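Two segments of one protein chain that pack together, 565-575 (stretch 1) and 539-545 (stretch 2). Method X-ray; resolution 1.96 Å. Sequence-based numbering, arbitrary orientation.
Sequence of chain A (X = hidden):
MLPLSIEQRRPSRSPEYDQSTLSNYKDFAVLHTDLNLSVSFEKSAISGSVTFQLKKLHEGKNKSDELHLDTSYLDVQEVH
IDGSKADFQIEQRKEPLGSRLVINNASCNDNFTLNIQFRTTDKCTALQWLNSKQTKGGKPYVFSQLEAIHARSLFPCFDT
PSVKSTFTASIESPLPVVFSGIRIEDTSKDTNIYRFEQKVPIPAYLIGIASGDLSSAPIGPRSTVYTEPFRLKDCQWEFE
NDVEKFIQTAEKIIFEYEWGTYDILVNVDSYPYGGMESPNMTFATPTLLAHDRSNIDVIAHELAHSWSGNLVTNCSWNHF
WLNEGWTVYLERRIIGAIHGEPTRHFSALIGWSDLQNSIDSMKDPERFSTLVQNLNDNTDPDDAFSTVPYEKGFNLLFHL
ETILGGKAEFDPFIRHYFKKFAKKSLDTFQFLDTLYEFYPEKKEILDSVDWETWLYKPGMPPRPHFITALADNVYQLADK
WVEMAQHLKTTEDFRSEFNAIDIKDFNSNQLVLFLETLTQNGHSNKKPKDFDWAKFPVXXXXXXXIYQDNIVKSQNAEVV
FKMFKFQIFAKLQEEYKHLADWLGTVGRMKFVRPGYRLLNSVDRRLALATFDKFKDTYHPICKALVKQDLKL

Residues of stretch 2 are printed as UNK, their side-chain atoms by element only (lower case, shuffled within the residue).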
ATOM      1  N   LYS A 565       1.490  23.001  -2.358  1.00 49.95           N
ATOM      2  CA  LYS A 565       0.598  22.969  -3.511  1.00 54.69           C
ATOM      3  C   LYS A 565      -0.271  24.228  -3.589  1.00 55.04           C
ATOM      4  O   LYS A 565      -0.442  24.813  -4.664  1.00 58.21           O
ATOM      5  CB  LYS A 565      -0.269  21.710  -3.480  1.00 53.68           C
ATOM      6  CG  LYS A 565      -1.159  21.537  -4.697  1.00 51.09           C
ATOM      7  CD  LYS A 565      -2.122  20.380  -4.487  1.00 49.03           C
ATOM      8  CE  LYS A 565      -2.937  20.101  -5.726  1.00 53.55           C
ATOM      9  NZ  LYS A 565      -3.976  19.057  -5.498  1.00 52.96           N
ATOM     10  N   PHE A 566      -0.817  24.664  -2.459  1.00 49.18           N
ATOM     11  CA  PHE A 566      -1.562  25.921  -2.478  1.00 41.08           C
ATOM     12  C   PHE A 566      -0.658  27.049  -2.945  1.00 54.51           C
ATOM     13  O   PHE A 566      -1.077  27.908  -3.721  1.00 56.25           O
ATOM     14  CB  PHE A 566      -2.130  26.285  -1.120  1.00 43.11           C
ATOM     15  CG  PHE A 566      -2.759  27.651  -1.089  1.00 46.19           C
ATOM     16  CD1 PHE A 566      -3.994  27.873  -1.691  1.00 43.99           C
ATOM     17  CD2 PHE A 566      -2.114  28.715  -0.473  1.00 49.57           C
ATOM     18  CE1 PHE A 566      -4.585  29.135  -1.663  1.00 45.59           C
ATOM     19  CE2 PHE A 566      -2.700  29.982  -0.442  1.00 49.24           C
ATOM     20  CZ  PHE A 566      -3.935  30.189  -1.041  1.00 43.21           C
ATOM     21  N   GLN A 567       0.583  27.043  -2.460  1.00 55.17           N
ATOM     22  CA  GLN A 567       1.552  28.060  -2.830  1.00 55.92           C
ATOM     23  C   GLN A 567       1.778  28.061  -4.335  1.00 60.44           C
ATOM     24  O   GLN A 567       1.930  29.125  -4.945  1.00 63.16           O
ATOM     25  CB  GLN A 567       2.870  27.854  -2.078  1.00 50.82           C
ATOM     26  CG  GLN A 567       2.837  28.361  -0.643  1.00 58.20           C
ATOM     27  CD  GLN A 567       4.111  28.051   0.118  1.00 66.34           C
ATOM     28  OE1 GLN A 567       5.056  27.487  -0.434  1.00 76.16           O
ATOM     29  NE2 GLN A 567       4.142  28.413   1.394  1.00 64.17           N
ATOM     30  N   ILE A 568       1.783  26.872  -4.933  1.00 53.48           N
ATOM     31  CA  ILE A 568       1.997  26.738  -6.374  1.00 59.12           C
ATOM     32  C   ILE A 568       0.768  27.199  -7.161  1.00 59.90           C
ATOM     33  O   ILE A 568       0.881  27.960  -8.119  1.00 58.13           O
ATOM     34  CB  ILE A 568       2.345  25.285  -6.770  1.00 61.55           C
ATOM     35  CG1 ILE A 568       3.663  24.849  -6.117  1.00 58.39           C
ATOM     36  CG2 ILE A 568       2.423  25.145  -8.282  1.00 67.71           C
ATOM     37  CD1 ILE A 568       4.809  25.810  -6.357  1.00 55.43           C
ATOM     38  N   PHE A 569      -0.400  26.725  -6.743  1.00 60.73           N
ATOM     39  CA  PHE A 569      -1.669  27.122  -7.350  1.00 58.67           C
ATOM     40  C   PHE A 569      -1.851  28.641  -7.303  1.00 68.56           C
ATOM     41  O   PHE A 569      -2.533  29.224  -8.150  1.00 68.56           O
ATOM     42  CB  PHE A 569      -2.836  26.412  -6.650  1.00 49.77           C
ATOM     43  CG  PHE A 569      -3.305  25.172  -7.360  1.00 57.37           C
ATOM     44  CD1 PHE A 569      -2.572  23.993  -7.288  1.00 62.23           C
ATOM     45  CD2 PHE A 569      -4.479  25.183  -8.104  1.00 57.54           C
ATOM     46  CE1 PHE A 569      -3.003  22.850  -7.941  1.00 57.18           C
ATOM     47  CE2 PHE A 569      -4.914  24.042  -8.761  1.00 53.97           C
ATOM     48  CZ  PHE A 569      -4.175  22.875  -8.684  1.00 55.71           C
ATOM     49  N   ALA A 570      -1.225  29.264  -6.307  1.00 66.48           N
ATOM     50  CA  ALA A 570      -1.232  30.712  -6.148  1.00 59.64           C
ATOM     51  C   ALA A 570       0.006  31.348  -6.780  1.00 59.86           C
ATOM     52  O   ALA A 570       0.175  32.565  -6.754  1.00 57.71           O
ATOM     53  CB  ALA A 570      -1.332  31.085  -4.668  1.00 54.57           C
ATOM     54  N   LYS A 571       0.868  30.516  -7.349  1.00 66.14           N
ATOM     55  CA  LYS A 571       2.066  31.005  -8.018  1.00 76.96           C
ATOM     56  C   LYS A 571       2.812  32.062  -7.194  1.00 79.22           C
ATOM     57  O   LYS A 571       3.184  33.118  -7.714  1.00 82.51           O
ATOM     58  CB  LYS A 571       1.716  31.558  -9.406  1.00 78.00           C
ATOM     59  CG  LYS A 571       1.137  30.523 -10.362  1.00 78.95           C
ATOM     60  CD  LYS A 571       0.839  31.133 -11.725  1.00 81.89           C
ATOM     61  CE  LYS A 571       0.413  30.067 -12.722  1.00 76.53           C
ATOM     62  NZ  LYS A 571      -0.784  29.324 -12.235  1.00 65.81           N
ATOM     63  N   LEU A 572       3.017  31.781  -5.910  1.00 71.85           N
ATOM     64  CA  LEU A 572       3.883  32.611  -5.081  1.00 69.56           C
ATOM     65  C   LEU A 572       5.310  32.194  -5.376  1.00 75.53           C
ATOM     66  O   LEU A 572       5.803  31.207  -4.824  1.00 79.71           O
ATOM     67  CB  LEU A 572       3.575  32.431  -3.592  1.00 64.37           C
ATOM     68  CG  LEU A 572       2.198  32.883  -3.098  1.00 69.21           C
ATOM     69  CD1 LEU A 572       1.999  32.515  -1.635  1.00 63.65           C
ATOM     70  CD2 LEU A 572       2.007  34.380  -3.310  1.00 76.53           C
ATOM     71  N   GLN A 573       5.963  32.944  -6.258  1.00 81.66           N
ATOM     72  CA  GLN A 573       7.250  32.536  -6.820  1.00 87.29           C
ATOM     73  C   GLN A 573       8.370  32.415  -5.791  1.00 82.82           C
ATOM     74  O   GLN A 573       9.276  31.599  -5.958  1.00 85.14           O
ATOM     75  CB  GLN A 573       7.660  33.471  -7.961  1.00103.20           C
ATOM     76  CG  GLN A 573       6.758  33.378  -9.184  1.00117.17           C
ATOM     77  CD  GLN A 573       7.129  34.374 -10.270  1.00135.01           C
ATOM     78  OE1 GLN A 573       7.600  35.476  -9.986  1.00141.30           O
ATOM     79  NE2 GLN A 573       6.910  33.991 -11.523  1.00140.39           N
ATOM     80  N   GLU A 574       8.306  33.212  -4.728  1.00 83.40           N
ATOM     81  CA  GLU A 574       9.363  33.209  -3.715  1.00 88.34           C
ATOM     82  C   GLU A 574       9.404  31.911  -2.900  1.00 85.28           C
ATOM     83  O   GLU A 574      10.366  31.659  -2.169  1.00 87.37           O
ATOM     84  CB  GLU A 574       9.263  34.436  -2.795  1.00 93.64           C
ATOM     85  CG  GLU A 574       8.069  34.444  -1.853  1.00 98.63           C
ATOM     86  CD  GLU A 574       6.790  34.914  -2.519  1.00101.17           C
ATOM     87  OE1 GLU A 574       6.828  35.247  -3.723  1.00105.98           O
ATOM     88  OE2 GLU A 574       5.748  34.956  -1.833  1.00 99.07           O
ATOM     89  N   GLU A 575       8.370  31.086  -3.048  1.00 79.39           N
ATOM     90  CA  GLU A 575       8.285  29.818  -2.323  1.00 75.63           C
ATOM     91  C   GLU A 575       8.727  28.595  -3.145  1.00 74.93           C
ATOM     92  O   GLU A 575       8.887  27.499  -2.604  1.00 68.00           O
ATOM     93  CB  GLU A 575       6.867  29.616  -1.782  1.00 75.62           C
ATOM     94  CG  GLU A 575       6.405  30.716  -0.831  1.00 80.65           C
ATOM     95  CD  GLU A 575       7.292  30.860   0.400  1.00 85.16           C
ATOM     96  OE1 GLU A 575       8.034  29.913   0.730  1.00 88.27           O
ATOM     97  OE2 GLU A 575       7.241  31.925   1.048  1.00 87.73           O
ATOM     98  N   UNK A 539      -4.228  38.048  -0.694  1.00 53.95           N
ATOM     99  CA  UNK A 539      -5.038  37.018  -0.044  1.00 50.13           C
ATOM    100  C   UNK A 539      -4.255  35.730   0.211  1.00 53.00           C
ATOM    101  O   UNK A 539      -4.326  35.144   1.299  1.00 51.45           O
ATOM    102  c   UNK A 539      -6.295  36.731  -0.874  1.00 43.73           C
ATOM    103  N   UNK A 540      -3.508  35.273  -0.787  1.00 55.98           N
ATOM    104  CA  UNK A 540      -2.808  34.008  -0.640  1.00 57.19           C
ATOM    105  C   UNK A 540      -1.674  34.163   0.374  1.00 56.71           C
ATOM    106  O   UNK A 540      -1.438  33.281   1.200  1.00 54.43           O
ATOM    107  o   UNK A 540      -1.478  34.463  -2.601  1.00 50.19           O
ATOM    108  c   UNK A 540      -2.305  33.500  -1.990  1.00 48.46           C
ATOM    109  N   UNK A 541      -0.994  35.299   0.321  1.00 47.42           N
ATOM    110  CA  UNK A 541       0.017  35.644   1.322  1.00 60.43           C
ATOM    111  C   UNK A 541      -0.574  35.846   2.728  1.00 58.19           C
ATOM    112  O   UNK A 541       0.014  35.410   3.720  1.00 61.36           O
ATOM    113  n   UNK A 541       4.743  37.104  -3.566  1.00104.50           N
ATOM    114  c   UNK A 541       2.484  37.853  -0.763  1.00 89.81           C
ATOM    115  c   UNK A 541       1.720  36.614  -0.325  1.00 77.13           C
ATOM    116  c   UNK A 541       0.825  36.879   0.879  1.00 69.38           C
ATOM    117  c   UNK A 541       3.632  37.412  -2.911  1.00 99.70           C
ATOM    118  n   UNK A 541       2.509  37.612  -3.586  1.00101.55           N
ATOM    119  n   UNK A 541       3.648  37.518  -1.585  1.00 92.03           N
ATOM    120  N   UNK A 542      -1.734  36.501   2.810  1.00 55.90           N
ATOM    121  CA  UNK A 542      -2.438  36.673   4.084  1.00 54.31           C
ATOM    122  C   UNK A 542      -2.844  35.321   4.680  1.00 56.92           C
ATOM    123  O   UNK A 542      -2.725  35.107   5.887  1.00 52.46           O
ATOM    124  c   UNK A 542      -3.664  37.566   3.912  1.00 50.66           C
ATOM    125  N   UNK A 543      -3.333  34.425   3.821  1.00 58.13           N
ATOM    126  CA  UNK A 543      -3.682  33.055   4.211  1.00 58.71           C
ATOM    127  C   UNK A 543      -2.527  32.448   5.005  1.00 52.07           C
ATOM    128  O   UNK A 543      -2.666  32.090   6.176  1.00 41.82           O
ATOM    129  c   UNK A 543      -3.995  29.924   4.100  1.00 49.94           C
ATOM    130  c   UNK A 543      -4.587  30.811   3.013  1.00 55.53           C
ATOM    131  c   UNK A 543      -6.101  30.888   3.144  1.00 48.00           C
ATOM    132  c   UNK A 543      -3.942  32.207   2.954  1.00 54.64           C
ATOM    133  N   UNK A 544      -1.379  32.356   4.347  1.00 56.89           N
ATOM    134  CA  UNK A 544      -0.195  31.724   4.922  1.00 58.84           C
ATOM    135  C   UNK A 544       0.233  32.408   6.214  1.00 57.28           C
ATOM    136  O   UNK A 544       0.664  31.746   7.162  1.00 60.34           O
ATOM    137  c   UNK A 544       0.953  31.741   3.914  1.00 59.31           C
ATOM    138  c   UNK A 544      -0.430  30.817   2.006  1.00 66.51           C
ATOM    139  c   UNK A 544       0.896  30.762   2.739  1.00 68.01           C
ATOM    140  c   UNK A 544       2.039  31.050   1.780  1.00 71.25           C
ATOM    141  N   UNK A 545       0.114  33.735   6.241  1.00 46.08           N
ATOM    142  CA  UNK A 545       0.464  34.514   7.425  1.00 58.97           C
ATOM    143  C   UNK A 545      -0.446  34.214   8.620  1.00 58.53           C
ATOM    144  O   UNK A 545       0.019  33.787   9.677  1.00 57.23           O
ATOM    145  c   UNK A 545       0.573  36.870   8.334  1.00 88.46           C
ATOM    146  o   UNK A 545      -0.060  37.951   8.386  1.00 93.49           O
ATOM    147  o   UNK A 545       1.321  36.466   9.249  1.00 91.47           O
ATOM    148  c   UNK A 545       0.424  36.008   7.102  1.00 76.36           C
TER

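Position 539 carries a single side-chain carbon, the CB of an alanine. It points sideways, and its CB stays 7.0 Å from the CZ of Phe566, the nearest atom of stretch 1, so Ala539 adds helix but no contact.

Position 540 has one carbon followed by one oxygen. Its CA-to-CB bond points toward stretch 1, where the CB lies 3.7 Å from the CB of Ala570 and 3.8 Å from the CZ of Phe566. One carbon and one oxygen make it Ser540. Small meets small here: the CA atoms of Ala570 and Ser540 are 6.6 Å apart. The OG of Ser540, 3.6 Å from the CD2 of Leu572, finds its hydrogen bond just outside the stretch, so the polar atom is satisfied beside apolar neighbours.

Position 541 shows three carbons, a nitrogen, then a carbon bearing two more nitrogens. Its CB leaves sideways, but the end of the chain reaches the carboxylate of Glu574 and the CD2 of Leu572. The guanidinium makes it Arg541. The NH2 of Arg541 forms a salt bridge with the OE1 of Glu574 at 2.8 Å; the hydrogen bond within it is weak, with an angle of 116° at the hydrogen. Glu574 meets the guanidinium at its edge, while the CD2 of Leu572 lies over one face, 3.3 Å from the NH1 of Arg541.

Position 542 again has one carbon, an alanine, and Ala542 is out of reach of stretch 1.

Position 543 has four carbons forked at the second; its CA-to-CB bond points toward stretch 1 and the fork touches the Phe566 ring. This is Leu543, its CG 4.0 Å from the CE2 of Phe566.

Position 544 repeats the four carbons and the fork, and its branch ends touch Phe566, Gln567 and Leu572, so it too is leucine, Leu544. The CD1 of Leu544 meets the edge of the Phe566 ring, 3.4 Å from CE2, while its CD2 lies 3.7 Å from the CD1 of Leu572 and 3.4 Å from the NE2 of Gln567.

Position 545 ends in a carbon with two oxygens after one CB: aspartate. Asp545 is out of reach, and its carboxylate is bonded elsewhere in the structure.

The two helices run nearly antiparallel, at 165°, with axes 10.8 Å apart at closest approach. Positions 540, 543 and 544 put one side of their helix against Phe566, which Ser540 and both leucines touch. Stretch 1 then ends its helix in a Schellman motif: Lys571, at positive phi, points away, and Leu572 comes back toward the partner to touch Ser540, Arg541 and Leu544. The rule is an apolar contact with a small-residue close approach, bordered by one exposed ion pair, burying 398 Å² in all.

Stretch 2, residues 539-545: ASRALLD
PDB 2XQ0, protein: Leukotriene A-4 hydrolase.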